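Local coordinates for BH2331 protein (Bacillus halodurans, PDB 1VL5), which probably transfers methyl groups from S-adenosylmethionine to a substrate that remains unidentified, at residues V51-A56 with E80-Q85; A148-Y153 with A167-D172; Y153-K158 with S214-S219; E197-R202 with Y238-E243. All coordinates share one frame; numbering follows the deposited sequence.

Contact 1: residues V51-A56 with E80-Q85; sequences VANAFA and EGNGHQ
Asn53 and His84 form the tight part of this contact, joined at one end by Asn82. The Asn53 side chain leaves helix 50-55 with CG anti to the backbone N (chi1 -173°), which carries its amide out to the turn after helix 69-81. There OD1 accepts a nearly straight hydrogen bond from Asn82 ND2 (2.8 Å, 170° at the hydrogen); the donor is tilted from the carbonyl plane of Asn53 but lies close to the amide plane of Asn82 itself. The same OD1 sits at the edge of the His84 imidazole, 3.1 Å from its CD2. Ala56 presses on one face of that ring, its CB 3.8 Å from CG of His84 in a CH-pi contact, while the backbone O of Asn82 lies over the opposite face, so the ring is held between a methyl group and a carbonyl. A leucine in place of Asn53 would probably leave Asn82 ND2 without its acceptor and the Asn82 amide freer to turn. Asn53, His84 and Ala56 are partly shielded, whereas exposed Asn82 buries much less surface than Asn53 or His84 and is held essentially by its one hydrogen bond; inward, Ile79 touches both Asn53 and His84. The contact thus fastens two neighbouring helices of successive beta-alpha-beta crossovers, those following strands 40-44 and 61-66, as expected of the Rossmann-like fold of class I methyltransferases.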
loop_
_atom_site.group_PDB
_atom_site.type_symbol
_atom_site.label_atom_id
_atom_site.label_comp_id
_atom_site.label_asym_id
_atom_site.label_seq_id
_atom_site.Cartn_x
_atom_site.Cartn_y
_atom_site.Cartn_z
ATOM N N VAL A 51 -8.589 -3.181 -5.467
ATOM C CA VAL A 51 -7.759 -4.249 -6.019
ATOM C C VAL A 51 -8.611 -5.509 -6.331
ATOM O O VAL A 51 -8.524 -6.074 -7.424
ATOM C CB VAL A 51 -6.521 -4.533 -5.134
ATOM C CG1 VAL A 51 -5.658 -5.672 -5.693
ATOM C CG2 VAL A 51 -5.651 -3.295 -5.029
ATOM N N ALA A 52 -9.392 -5.974 -5.368
ATOM C CA ALA A 52 -10.264 -7.088 -5.596
ATOM C C ALA A 52 -11.141 -6.830 -6.794
ATOM O O ALA A 52 -11.397 -7.737 -7.595
ATOM C CB ALA A 52 -11.177 -7.356 -4.347
ATOM N N ASN A 53 -11.654 -5.599 -6.886
ATOM C CA ASN A 53 -12.510 -5.193 -8.007
ATOM C C ASN A 53 -11.816 -5.400 -9.356
ATOM O O ASN A 53 -12.403 -5.943 -10.286
ATOM C CB ASN A 53 -12.813 -3.708 -7.896
ATOM C CG ASN A 53 -13.812 -3.249 -8.920
ATOM O OD1 ASN A 53 -14.993 -3.575 -8.832
ATOM N ND2 ASN A 53 -13.344 -2.438 -9.879
ATOM N N ALA A 54 -10.559 -4.938 -9.421
ATOM C CA ALA A 54 -9.765 -5.059 -10.640
ATOM C C ALA A 54 -9.415 -6.501 -10.999
ATOM O O ALA A 54 -9.410 -6.835 -12.162
ATOM C CB ALA A 54 -8.495 -4.233 -10.501
ATOM N N PHE A 55 -9.134 -7.347 -10.008
ATOM C CA PHE A 55 -8.654 -8.717 -10.251
ATOM C C PHE A 55 -9.803 -9.664 -10.591
ATOM O O PHE A 55 -9.653 -10.614 -11.407
ATOM C CB PHE A 55 -7.856 -9.243 -9.038
ATOM C CG PHE A 55 -6.369 -8.916 -9.082
ATOM C CD1 PHE A 55 -5.920 -7.635 -8.930
ATOM C CD2 PHE A 55 -5.443 -9.902 -9.295
ATOM C CE1 PHE A 55 -4.570 -7.329 -8.986
ATOM C CE2 PHE A 55 -4.107 -9.615 -9.313
ATOM C CZ PHE A 55 -3.666 -8.317 -9.175
ATOM N N ALA A 56 -10.954 -9.373 -9.993
ATOM C CA ALA A 56 -12.138 -10.269 -10.043
ATOM C C ALA A 56 -12.502 -10.848 -11.406
ATOM O O ALA A 56 -12.685 -12.067 -11.524
ATOM C CB ALA A 56 -13.372 -9.590 -9.403
ATOM N N GLU A 80 -19.742 -5.106 -5.858
ATOM C CA GLU A 80 -20.961 -5.690 -6.404
ATOM C C GLU A 80 -21.647 -4.706 -7.362
ATOM O O GLU A 80 -22.397 -5.117 -8.270
ATOM C CB GLU A 80 -21.918 -6.190 -5.318
ATOM C CG GLU A 80 -22.789 -5.134 -4.698
ATOM C CD GLU A 80 -23.677 -5.648 -3.526
ATOM O OE1 GLU A 80 -23.781 -6.879 -3.299
ATOM O OE2 GLU A 80 -24.280 -4.787 -2.838
ATOM N N GLY A 81 -21.411 -3.416 -7.132
ATOM C CA GLY A 81 -21.773 -2.392 -8.046
ATOM C C GLY A 81 -21.215 -2.563 -9.462
ATOM O O GLY A 81 -21.883 -2.183 -10.438
ATOM N N ASN A 82 -20.020 -3.138 -9.579
ATOM C CA ASN A 82 -19.430 -3.446 -10.893
ATOM C C ASN A 82 -19.731 -4.815 -11.397
ATOM O O ASN A 82 -19.228 -5.221 -12.448
ATOM C CB ASN A 82 -17.928 -3.223 -10.869
ATOM C CG ASN A 82 -17.582 -1.760 -10.687
ATOM O OD1 ASN A 82 -18.229 -0.886 -11.270
ATOM N ND2 ASN A 82 -16.602 -1.481 -9.852
ATOM N N GLY A 83 -20.620 -5.511 -10.702
ATOM C CA GLY A 83 -21.110 -6.795 -11.183
ATOM C C GLY A 83 -20.199 -7.964 -10.903
ATOM O O GLY A 83 -20.309 -8.973 -11.562
ATOM N N HIS A 84 -19.277 -7.858 -9.946
ATOM C CA HIS A 84 -18.404 -9.008 -9.643
ATOM C C HIS A 84 -19.049 -9.895 -8.550
ATOM O O HIS A 84 -19.305 -9.417 -7.457
ATOM C CB HIS A 84 -17.027 -8.557 -9.219
ATOM C CG HIS A 84 -16.435 -7.524 -10.122
ATOM N ND1 HIS A 84 -16.242 -7.737 -11.464
ATOM C CD2 HIS A 84 -16.100 -6.237 -9.897
ATOM C CE1 HIS A 84 -15.704 -6.657 -12.003
ATOM N NE2 HIS A 84 -15.606 -5.732 -11.071
ATOM N N GLN A 85 -19.265 -11.182 -8.853
ATOM C CA GLN A 85 -19.986 -12.081 -7.944
ATOM C C GLN A 85 -19.165 -13.280 -7.419
ATOM O O GLN A 85 -19.696 -14.119 -6.728
ATOM C CB GLN A 85 -21.309 -12.550 -8.590
#

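Contact 2: residues A148-Y153 with A167-D172; sequences AFDVFY and AWKKSD
With chi1 at 176°, Asp150 swings its carboxylate off helix 147-160, while Lys169 runs extended as far as CE and then bends at chi4 (-41°), turning its ammonium group to meet it. The two side chains cross at about a right angle. Lys169 NZ makes a salt bridge of 2.7 Å to Asp150 OD2, reaching that oxygen on its anti side and only slightly out of the carboxylate plane. Asp147 and the carbonyls of Pro144 and Glu145 also bind this nitrogen, and Asp150 OD1 is taken up by Arg166 and Asn154, so a buried acid has both oxygens occupied. A leucine at Lys169 would probably leave those two carbonyls short of a donor and the Asp150 carboxylate less well compensated. Beyond the ion pair, Ala167 brings its CB against the edge of the Tyr153 ring, 3.7 Å from CE2, a small apolar patch beside the charges. The backbone N of Lys169 donates to Asp172 OD2 at 2.9 Å, from above the carboxylate plane, and the same oxygen also pairs with Arg166. Lys169 is the N-cap of helix 170-180, and Asp172, three residues on, is thus an acid in the first turn accepting the N-H of the N-cap residue. The contact as a whole is a buried ion pair that ties helix 147-160 to the start of helix 170-180.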
loop_
_atom_site.group_PDB
_atom_site.type_symbol
_atom_site.label_atom_id
_atom_site.label_comp_id
_atom_site.label_asym_id
_atom_site.label_seq_id
_atom_site.Cartn_x
_atom_site.Cartn_y
_atom_site.Cartn_z
ATOM N N ALA A 148 17.545 10.902 7.450
ATOM C CA ALA A 148 16.940 12.193 7.737
ATOM C C ALA A 148 15.706 12.402 6.885
ATOM O O ALA A 148 14.681 12.883 7.400
ATOM C CB ALA A 148 17.913 13.322 7.498
ATOM N N PHE A 149 15.795 12.019 5.609
ATOM C CA PHE A 149 14.659 12.128 4.690
ATOM C C PHE A 149 13.567 11.117 4.938
ATOM O O PHE A 149 12.360 11.380 4.729
ATOM C CB PHE A 149 15.148 12.102 3.224
ATOM C CG PHE A 149 16.075 13.254 2.862
ATOM C CD1 PHE A 149 15.928 14.502 3.456
ATOM C CD2 PHE A 149 17.006 13.120 1.833
ATOM C CE1 PHE A 149 16.773 15.550 3.144
ATOM C CE2 PHE A 149 17.852 14.176 1.482
ATOM C CZ PHE A 149 17.699 15.414 2.119
ATOM N N ASP A 150 13.986 9.924 5.345
ATOM C CA ASP A 150 13.091 8.894 5.831
ATOM C C ASP A 150 12.243 9.388 7.007
ATOM O O ASP A 150 11.015 9.349 6.993
ATOM C CB ASP A 150 13.954 7.684 6.262
ATOM C CG ASP A 150 13.158 6.533 6.891
ATOM O OD1 ASP A 150 11.957 6.638 7.127
ATOM O OD2 ASP A 150 13.768 5.517 7.194
ATOM N N VAL A 151 12.918 9.836 8.048
ATOM C CA VAL A 151 12.264 10.275 9.249
ATOM C C VAL A 151 11.307 11.464 8.967
ATOM O O VAL A 151 10.162 11.519 9.490
ATOM C CB VAL A 151 13.299 10.558 10.343
ATOM C CG1 VAL A 151 12.654 11.091 11.630
ATOM C CG2 VAL A 151 14.046 9.247 10.707
ATOM N N PHE A 152 11.745 12.368 8.111
ATOM C CA PHE A 152 10.999 13.557 7.788
ATOM C C PHE A 152 9.744 13.220 7.014
ATOM O O PHE A 152 8.667 13.732 7.329
ATOM C CB PHE A 152 11.916 14.504 6.973
ATOM C CG PHE A 152 11.212 15.704 6.413
ATOM C CD1 PHE A 152 10.944 16.815 7.197
ATOM C CD2 PHE A 152 10.808 15.727 5.113
ATOM C CE1 PHE A 152 10.296 17.892 6.667
ATOM C CE2 PHE A 152 10.152 16.791 4.614
ATOM C CZ PHE A 152 9.901 17.877 5.379
ATOM N N TYR A 153 9.900 12.363 5.995
ATOM C CA TYR A 153 8.809 11.932 5.131
ATOM C C TYR A 153 7.766 11.273 6.008
ATOM O O TYR A 153 6.603 11.599 5.940
ATOM C CB TYR A 153 9.299 10.950 4.031
ATOM C CG TYR A 153 8.159 10.351 3.270
ATOM C CD1 TYR A 153 7.398 11.131 2.419
ATOM C CD2 TYR A 153 7.786 9.001 3.441
ATOM C CE1 TYR A 153 6.283 10.589 1.726
ATOM C CE2 TYR A 153 6.633 8.464 2.756
ATOM C CZ TYR A 153 5.909 9.265 1.918
ATOM O OH TYR A 153 4.787 8.766 1.236
ATOM N N ALA A 167 6.032 4.179 6.471
ATOM C CA ALA A 167 6.460 3.890 5.111
ATOM C C ALA A 167 7.915 3.469 5.202
ATOM O O ALA A 167 8.763 4.253 5.590
ATOM C CB ALA A 167 6.301 5.131 4.230
ATOM N N TRP A 168 8.181 2.202 4.879
ATOM C CA TRP A 168 9.457 1.596 5.096
ATOM C C TRP A 168 10.364 1.881 3.904
ATOM O O TRP A 168 9.872 2.207 2.790
ATOM C CB TRP A 168 9.289 0.094 5.333
ATOM C CG TRP A 168 8.470 -0.207 6.518
ATOM C CD1 TRP A 168 7.096 -0.184 6.592
ATOM C CD2 TRP A 168 8.932 -0.558 7.833
ATOM N NE1 TRP A 168 6.693 -0.498 7.870
ATOM C CE2 TRP A 168 7.798 -0.715 8.651
ATOM C CE3 TRP A 168 10.185 -0.780 8.386
ATOM C CZ2 TRP A 168 7.889 -1.073 9.996
ATOM C CZ3 TRP A 168 10.275 -1.097 9.729
ATOM C CH2 TRP A 168 9.136 -1.275 10.508
ATOM N N LYS A 169 11.674 1.814 4.148
ATOM C CA LYS A 169 12.677 1.912 3.080
ATOM C C LYS A 169 12.505 0.713 2.157
ATOM O O LYS A 169 12.068 -0.365 2.587
ATOM C CB LYS A 169 14.123 1.921 3.587
ATOM C CG LYS A 169 14.473 2.982 4.662
ATOM C CD LYS A 169 15.920 2.760 5.115
ATOM C CE LYS A 169 16.530 3.716 6.185
ATOM N NZ LYS A 169 16.187 5.110 6.016
ATOM N N LYS A 170 12.837 0.917 0.889
ATOM C CA LYS A 170 12.968 -0.171 -0.031
ATOM C C LYS A 170 13.880 -1.280 0.506
ATOM O O LYS A 170 13.554 -2.435 0.396
ATOM C CB LYS A 170 13.435 0.361 -1.390
ATOM C CG LYS A 170 12.393 1.208 -2.102
ATOM C CD LYS A 170 12.812 1.628 -3.531
ATOM C CE LYS A 170 14.029 2.505 -3.618
ATOM N NZ LYS A 170 13.713 3.906 -3.131
ATOM N N SER A 171 14.987 -0.920 1.164
ATOM C CA SER A 171 15.879 -1.900 1.787
ATOM C C SER A 171 15.214 -2.648 2.935
ATOM O O SER A 171 15.526 -3.817 3.159
ATOM C CB SER A 171 17.153 -1.232 2.310
ATOM O OG SER A 171 16.803 -0.153 3.169
ATOM N N ASP A 172 14.294 -1.985 3.635
ATOM C CA ASP A 172 13.561 -2.601 4.740
ATOM C C ASP A 172 12.683 -3.690 4.165
ATOM O O ASP A 172 12.592 -4.770 4.731
ATOM C CB ASP A 172 12.655 -1.610 5.475
ATOM C CG ASP A 172 13.403 -0.561 6.316
ATOM O OD1 ASP A 172 14.525 -0.821 6.792
ATOM O OD2 ASP A 172 12.809 0.542 6.498
#

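Contact 3: residues Y153-K158 with S214-S219; sequences YNYVEK and SDFIKS
Phe216, Val156 and Tyr155 supply most of the surface buried between helices 147-160 and 207-218. The first of them lays its ring against Tyr155: CE2 of Tyr155 stands 3.4 Å above the plane of the Phe216 ring, displaced towards its rim. The rings are neither flat on each other nor perpendicular, their planes 41° apart and their centroids separated by 4.6 Å. Both side chains have CG anti to the backbone N (chi1 173° for Tyr155, 168° for Phe216), which sends each ring across to the facing helix. Tyr155 touches through its CD2-CE2 side, and CD2 comes within 3.5 Å of Phe216 CE2. Val156 sits one residue further along and approaches the same phenyl ring differently, with CG2 at its edge, 4.1 Å from CE2 of Phe216. That methyl also meets Ile217, 4.2 Å from its CG1, while the other branch, CG1 of Val156, lies against CD1 of Ile217. The contact therefore grades from an exposed tyrosine into a buried aliphatic pair, with no hydrogen bond between the segments. Lys220 adds a cation-pi partner to Phe216. The two helical segments run almost antiparallel, their axes 11.5 Å apart at closest approach, a wide spacing bridged by the large rings. Further in, helix 196-202 closes the interface, with Trp199 on Val156 and Phe196 on Ile217, and Val237 of strand 236-250 also touches Ile217.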
loop_
_atom_site.group_PDB
_atom_site.type_symbol
_atom_site.label_atom_id
_atom_site.label_comp_id
_atom_site.label_asym_id
_atom_site.label_seq_id
_atom_site.Cartn_x
_atom_site.Cartn_y
_atom_site.Cartn_z
ATOM N N TYR A 153 9.900 12.363 5.995
ATOM C CA TYR A 153 8.809 11.932 5.131
ATOM C C TYR A 153 7.766 11.273 6.008
ATOM O O TYR A 153 6.603 11.599 5.940
ATOM C CB TYR A 153 9.299 10.950 4.031
ATOM C CG TYR A 153 8.159 10.351 3.270
ATOM C CD1 TYR A 153 7.398 11.131 2.419
ATOM C CD2 TYR A 153 7.786 9.001 3.441
ATOM C CE1 TYR A 153 6.283 10.589 1.726
ATOM C CE2 TYR A 153 6.633 8.464 2.756
ATOM C CZ TYR A 153 5.909 9.265 1.918
ATOM O OH TYR A 153 4.787 8.766 1.236
ATOM N N ASN A 154 8.199 10.365 6.872
ATOM C CA ASN A 154 7.282 9.659 7.714
ATOM C C ASN A 154 6.608 10.587 8.766
ATOM O O ASN A 154 5.414 10.429 9.058
ATOM C CB ASN A 154 7.986 8.482 8.387
ATOM C CG ASN A 154 7.920 7.236 7.554
ATOM O OD1 ASN A 154 6.828 6.735 7.300
ATOM N ND2 ASN A 154 9.071 6.766 7.057
ATOM N N TYR A 155 7.366 11.522 9.337
ATOM C CA TYR A 155 6.774 12.485 10.302
ATOM C C TYR A 155 5.630 13.274 9.637
ATOM O O TYR A 155 4.515 13.416 10.163
ATOM C CB TYR A 155 7.841 13.450 10.846
ATOM C CG TYR A 155 7.251 14.557 11.698
ATOM C CD1 TYR A 155 7.100 14.405 13.062
ATOM C CD2 TYR A 155 6.819 15.747 11.114
ATOM C CE1 TYR A 155 6.517 15.436 13.838
ATOM C CE2 TYR A 155 6.241 16.769 11.868
ATOM C CZ TYR A 155 6.080 16.626 13.225
ATOM O OH TYR A 155 5.498 17.709 13.944
ATOM N N VAL A 156 5.889 13.731 8.431
ATOM C CA VAL A 156 4.893 14.441 7.636
ATOM C C VAL A 156 3.647 13.607 7.308
ATOM O O VAL A 156 2.494 14.090 7.396
ATOM C CB VAL A 156 5.573 14.981 6.352
ATOM C CG1 VAL A 156 4.572 15.541 5.412
ATOM C CG2 VAL A 156 6.657 16.075 6.744
ATOM N N GLU A 157 3.859 12.350 6.922
ATOM C CA GLU A 157 2.752 11.436 6.652
ATOM C C GLU A 157 1.839 11.247 7.870
ATOM O O GLU A 157 0.584 11.197 7.750
ATOM C CB GLU A 157 3.318 10.077 6.259
ATOM C CG GLU A 157 3.925 10.036 4.917
ATOM C CD GLU A 157 2.913 10.327 3.841
ATOM O OE1 GLU A 157 1.853 9.676 3.790
ATOM O OE2 GLU A 157 3.192 11.228 3.041
ATOM N N LYS A 158 2.474 11.123 9.028
ATOM C CA LYS A 158 1.735 10.921 10.258
ATOM C C LYS A 158 0.997 12.152 10.793
ATOM O O LYS A 158 -0.065 12.031 11.392
ATOM C CB LYS A 158 2.581 10.329 11.341
ATOM C CG LYS A 158 1.723 9.554 12.372
ATOM C CD LYS A 158 2.637 8.642 13.197
ATOM C CE LYS A 158 1.950 8.102 14.439
ATOM N NZ LYS A 158 0.472 8.228 14.351
ATOM N N SER A 214 2.294 22.877 6.999
ATOM C CA SER A 214 2.947 23.670 5.947
ATOM C C SER A 214 4.125 24.507 6.545
ATOM O O SER A 214 5.228 24.514 6.027
ATOM C CB SER A 214 1.903 24.545 5.275
ATOM O OG SER A 214 2.483 25.480 4.393
ATOM N N ASP A 215 3.853 25.186 7.644
ATOM C CA ASP A 215 4.857 25.978 8.351
ATOM C C ASP A 215 6.055 25.117 8.722
ATOM O O ASP A 215 7.212 25.524 8.493
ATOM C CB ASP A 215 4.258 26.628 9.622
ATOM C CG ASP A 215 3.395 27.824 9.322
ATOM O OD1 ASP A 215 3.483 28.342 8.185
ATOM O OD2 ASP A 215 2.626 28.256 10.232
ATOM N N PHE A 216 5.791 23.904 9.225
ATOM C CA PHE A 216 6.876 22.982 9.574
ATOM C C PHE A 216 7.741 22.553 8.350
ATOM O O PHE A 216 8.988 22.477 8.394
ATOM C CB PHE A 216 6.272 21.734 10.275
ATOM C CG PHE A 216 7.247 20.578 10.430
ATOM C CD1 PHE A 216 8.110 20.521 11.516
ATOM C CD2 PHE A 216 7.314 19.566 9.475
ATOM C CE1 PHE A 216 9.044 19.459 11.642
ATOM C CE2 PHE A 216 8.215 18.520 9.601
ATOM C CZ PHE A 216 9.081 18.470 10.702
ATOM N N ILE A 217 7.063 22.186 7.271
ATOM C CA ILE A 217 7.760 21.852 6.041
ATOM C C ILE A 217 8.529 23.059 5.438
ATOM O O ILE A 217 9.693 22.916 4.985
ATOM C CB ILE A 217 6.777 21.313 5.010
ATOM C CG1 ILE A 217 6.146 20.012 5.509
ATOM C CG2 ILE A 217 7.418 21.158 3.658
ATOM C CD1 ILE A 217 4.918 19.618 4.659
ATOM N N LYS A 218 7.893 24.233 5.423
ATOM C CA LYS A 218 8.463 25.390 4.729
ATOM C C LYS A 218 9.818 25.830 5.344
ATOM O O LYS A 218 10.682 26.411 4.651
ATOM C CB LYS A 218 7.465 26.554 4.737
ATOM C CG LYS A 218 8.131 27.971 4.626
ATOM C CD LYS A 218 7.150 29.146 4.535
ATOM C CE LYS A 218 7.587 30.344 5.511
ATOM N NZ LYS A 218 8.987 31.015 5.367
ATOM N N SER A 219 9.989 25.580 6.637
ATOM C CA SER A 219 11.176 26.079 7.361
ATOM C C SER A 219 12.370 25.178 7.222
ATOM O O SER A 219 13.451 25.524 7.669
ATOM C CB SER A 219 10.850 26.261 8.838
ATOM O OG SER A 219 10.394 25.018 9.361
#

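Contact 4: residues E197-R202 with Y238-E243; sequences EDWCDR and YSFRGE
The six-membered ring of Trp199 receives the edge of the Phe240 phenyl on one face, with CZ of Phe240 3.7 Å above the indole plane and offset towards the rim. Arg202 lies at the edge of the indole, where its NH2 is in plane, and Arg160 makes a cation-pi contact with the same side chain. The Trp199-Phe240 pair is T-shaped, with centroids 4.9 Å apart and planes at 78°; the closest atoms are CE1 of Phe240 and CE3 of Trp199, at 3.8 Å. Trp199 reaches out from its helix with CG anti to the backbone N, whereas Phe240 adopts the rotamer that sets CG between the backbone N and the carbonyl carbon (chi1 64°), directing its CE1-CZ corner at the indole. A second, polar link lies at the start of the helix. One water accepts from the backbone N of Glu197 (3.0 Å) and donates to the backbone O of Tyr238 (2.6 Å), bridging the first turn to the strand. Tyr238 and Ser239 together face Val231 in a classic beta bulge. Helix 196-202 thus packs against strand 236-250 directly after strand 183-195, with which that strand pairs antiparallel; Phe194 of strand 183-195 meets both rings, and helix 147-160 flanks the tryptophan through Val156 and Glu157.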
loop_
_atom_site.group_PDB
_atom_site.type_symbol
_atom_site.label_atom_id
_atom_site.label_comp_id
_atom_site.label_asym_id
_atom_site.label_seq_id
_atom_site.Cartn_x
_atom_site.Cartn_y
_atom_site.Cartn_z
ATOM N N GLU A 197 -2.921 20.750 -0.421
ATOM C CA GLU A 197 -4.255 21.067 0.091
ATOM C C GLU A 197 -5.208 19.915 -0.112
ATOM O O GLU A 197 -5.992 19.587 0.778
ATOM C CB GLU A 197 -4.820 22.350 -0.569
ATOM C CG GLU A 197 -5.811 23.097 0.308
ATOM C CD GLU A 197 -5.187 23.680 1.592
ATOM O OE1 GLU A 197 -3.934 23.913 1.660
ATOM O OE2 GLU A 197 -5.983 23.936 2.519
ATOM N N ASP A 198 -5.145 19.315 -1.286
ATOM C CA ASP A 198 -6.026 18.199 -1.651
ATOM C C ASP A 198 -5.699 16.956 -0.820
ATOM O O ASP A 198 -6.586 16.262 -0.356
ATOM C CB ASP A 198 -5.860 17.843 -3.144
ATOM C CG ASP A 198 -6.245 18.989 -4.098
ATOM O OD1 ASP A 198 -6.963 19.924 -3.699
ATOM O OD2 ASP A 198 -5.836 18.935 -5.281
ATOM N N TRP A 199 -4.409 16.668 -0.716
ATOM C CA TRP A 199 -3.862 15.565 0.061
ATOM C C TRP A 199 -4.299 15.676 1.499
ATOM O O TRP A 199 -4.704 14.703 2.093
ATOM C CB TRP A 199 -2.341 15.608 -0.073
ATOM C CG TRP A 199 -1.550 14.612 0.696
ATOM C CD1 TRP A 199 -1.466 13.263 0.474
ATOM C CD2 TRP A 199 -0.670 14.891 1.778
ATOM N NE1 TRP A 199 -0.600 12.693 1.352
ATOM C CE2 TRP A 199 -0.105 13.658 2.182
ATOM C CE3 TRP A 199 -0.319 16.058 2.462
ATOM C CZ2 TRP A 199 0.816 13.563 3.210
ATOM C CZ3 TRP A 199 0.575 15.969 3.502
ATOM C CH2 TRP A 199 1.129 14.714 3.875
ATOM N N CYS A 200 -4.256 16.884 2.037
ATOM C CA CYS A 200 -4.682 17.145 3.415
ATOM C C CYS A 200 -6.166 16.992 3.577
ATOM O O CYS A 200 -6.616 16.467 4.585
ATOM C CB CYS A 200 -4.263 18.556 3.874
ATOM S SG CYS A 200 -2.524 18.659 4.349
ATOM N N ASP A 201 -6.920 17.504 2.606
ATOM C CA ASP A 201 -8.336 17.493 2.670
ATOM C C ASP A 201 -8.952 16.101 2.551
ATOM O O ASP A 201 -10.043 15.883 3.032
ATOM C CB ASP A 201 -8.930 18.430 1.622
ATOM C CG ASP A 201 -8.798 19.911 1.996
ATOM O OD1 ASP A 201 -8.342 20.289 3.111
ATOM O OD2 ASP A 201 -9.125 20.722 1.130
ATOM N N ARG A 202 -8.251 15.172 1.924
ATOM C CA ARG A 202 -8.658 13.769 1.893
ATOM C C ARG A 202 -8.674 13.155 3.277
ATOM O O ARG A 202 -9.494 12.285 3.538
ATOM C CB ARG A 202 -7.760 12.956 0.966
ATOM C CG ARG A 202 -7.898 13.368 -0.519
ATOM C CD ARG A 202 -7.360 12.314 -1.495
ATOM N NE ARG A 202 -5.899 12.141 -1.462
ATOM C CZ ARG A 202 -4.997 12.867 -2.136
ATOM N NH1 ARG A 202 -5.354 13.896 -2.901
ATOM N NH2 ARG A 202 -3.707 12.569 -2.023
ATOM N N TYR A 238 2.531 24.104 -1.615
ATOM C CA TYR A 238 1.587 23.835 -2.682
ATOM C C TYR A 238 1.632 22.365 -3.084
ATOM O O TYR A 238 0.580 21.733 -3.172
ATOM C CB TYR A 238 1.822 24.771 -3.893
ATOM C CG TYR A 238 0.970 24.343 -5.042
ATOM C CD1 TYR A 238 -0.372 24.656 -5.076
ATOM C CD2 TYR A 238 1.480 23.572 -6.064
ATOM C CE1 TYR A 238 -1.189 24.196 -6.092
ATOM C CE2 TYR A 238 0.661 23.128 -7.110
ATOM C CZ TYR A 238 -0.672 23.432 -7.102
ATOM O OH TYR A 238 -1.520 22.981 -8.101
ATOM N N SER A 239 2.852 21.811 -3.282
ATOM C CA SER A 239 3.049 20.379 -3.683
ATOM C C SER A 239 4.387 19.825 -3.166
ATOM O O SER A 239 5.278 20.564 -2.838
ATOM C CB SER A 239 3.042 20.218 -5.203
ATOM O OG SER A 239 4.085 20.996 -5.781
ATOM N N PHE A 240 4.500 18.504 -3.096
ATOM C CA PHE A 240 5.745 17.830 -2.849
ATOM C C PHE A 240 5.632 16.491 -3.582
ATOM O O PHE A 240 4.538 16.107 -4.098
ATOM C CB PHE A 240 6.017 17.653 -1.349
ATOM C CG PHE A 240 5.022 16.765 -0.659
ATOM C CD1 PHE A 240 3.873 17.284 -0.151
ATOM C CD2 PHE A 240 5.229 15.375 -0.576
ATOM C CE1 PHE A 240 2.929 16.453 0.489
ATOM C CE2 PHE A 240 4.271 14.561 0.015
ATOM C CZ PHE A 240 3.116 15.123 0.535
ATOM N N ARG A 241 6.764 15.837 -3.717
ATOM C CA ARG A 241 6.851 14.609 -4.496
ATOM C C ARG A 241 7.253 13.498 -3.568
ATOM O O ARG A 241 8.212 13.645 -2.790
ATOM C CB ARG A 241 7.878 14.774 -5.616
ATOM C CG ARG A 241 7.858 13.662 -6.663
ATOM C CD ARG A 241 8.653 13.966 -7.971
ATOM N NE ARG A 241 9.986 13.594 -7.674
ATOM C CZ ARG A 241 10.764 12.696 -8.271
ATOM N NH1 ARG A 241 10.510 12.042 -9.406
ATOM N NH2 ARG A 241 11.914 12.532 -7.701
ATOM N N GLY A 242 6.513 12.396 -3.626
ATOM C CA GLY A 242 6.850 11.183 -2.900
ATOM C C GLY A 242 7.154 10.005 -3.836
ATOM O O GLY A 242 6.887 10.067 -5.058
ATOM N N GLU A 243 7.700 8.944 -3.240
ATOM C CA GLU A 243 7.957 7.651 -3.892
ATOM C C GLU A 243 6.968 6.533 -3.462
ATOM O O GLU A 243 6.508 6.469 -2.320
ATOM C CB GLU A 243 9.384 7.194 -3.595
ATOM C CG GLU A 243 9.842 6.024 -4.493
ATOM C CD GLU A 243 11.146 5.358 -4.025
ATOM O OE1 GLU A 243 11.318 5.186 -2.779
ATOM O OE2 GLU A 243 11.932 4.897 -4.914
HETATM O O HOH W 1 -1.694 22.708 -2.408
#

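In the fold
Contact 1 stands apart, a surface junction of two helices in the Rossmann-like half, about 29 to 37 Å between centres from the other three. Contacts 2, 3 and 4 form one connected group. Contacts 2 and 3 share Tyr153 and helix 147-160, and Asn154 OD1 probably accepts a hydrogen bond from Ala167 N between them. Glu157 packs on Trp199 where contact 3 meets contact 4, and a Lys170-Glu243 salt bridge ties contact 2 to contact 4. Their chemistry differs: contact 2 is buried yet ionic, contact 4 buried, chiefly aromatic and water-bridged, contact 3 apolar and partly buried, and contact 1 mixes a hydrogen bond between two side-chain amides with packing on an imidazole.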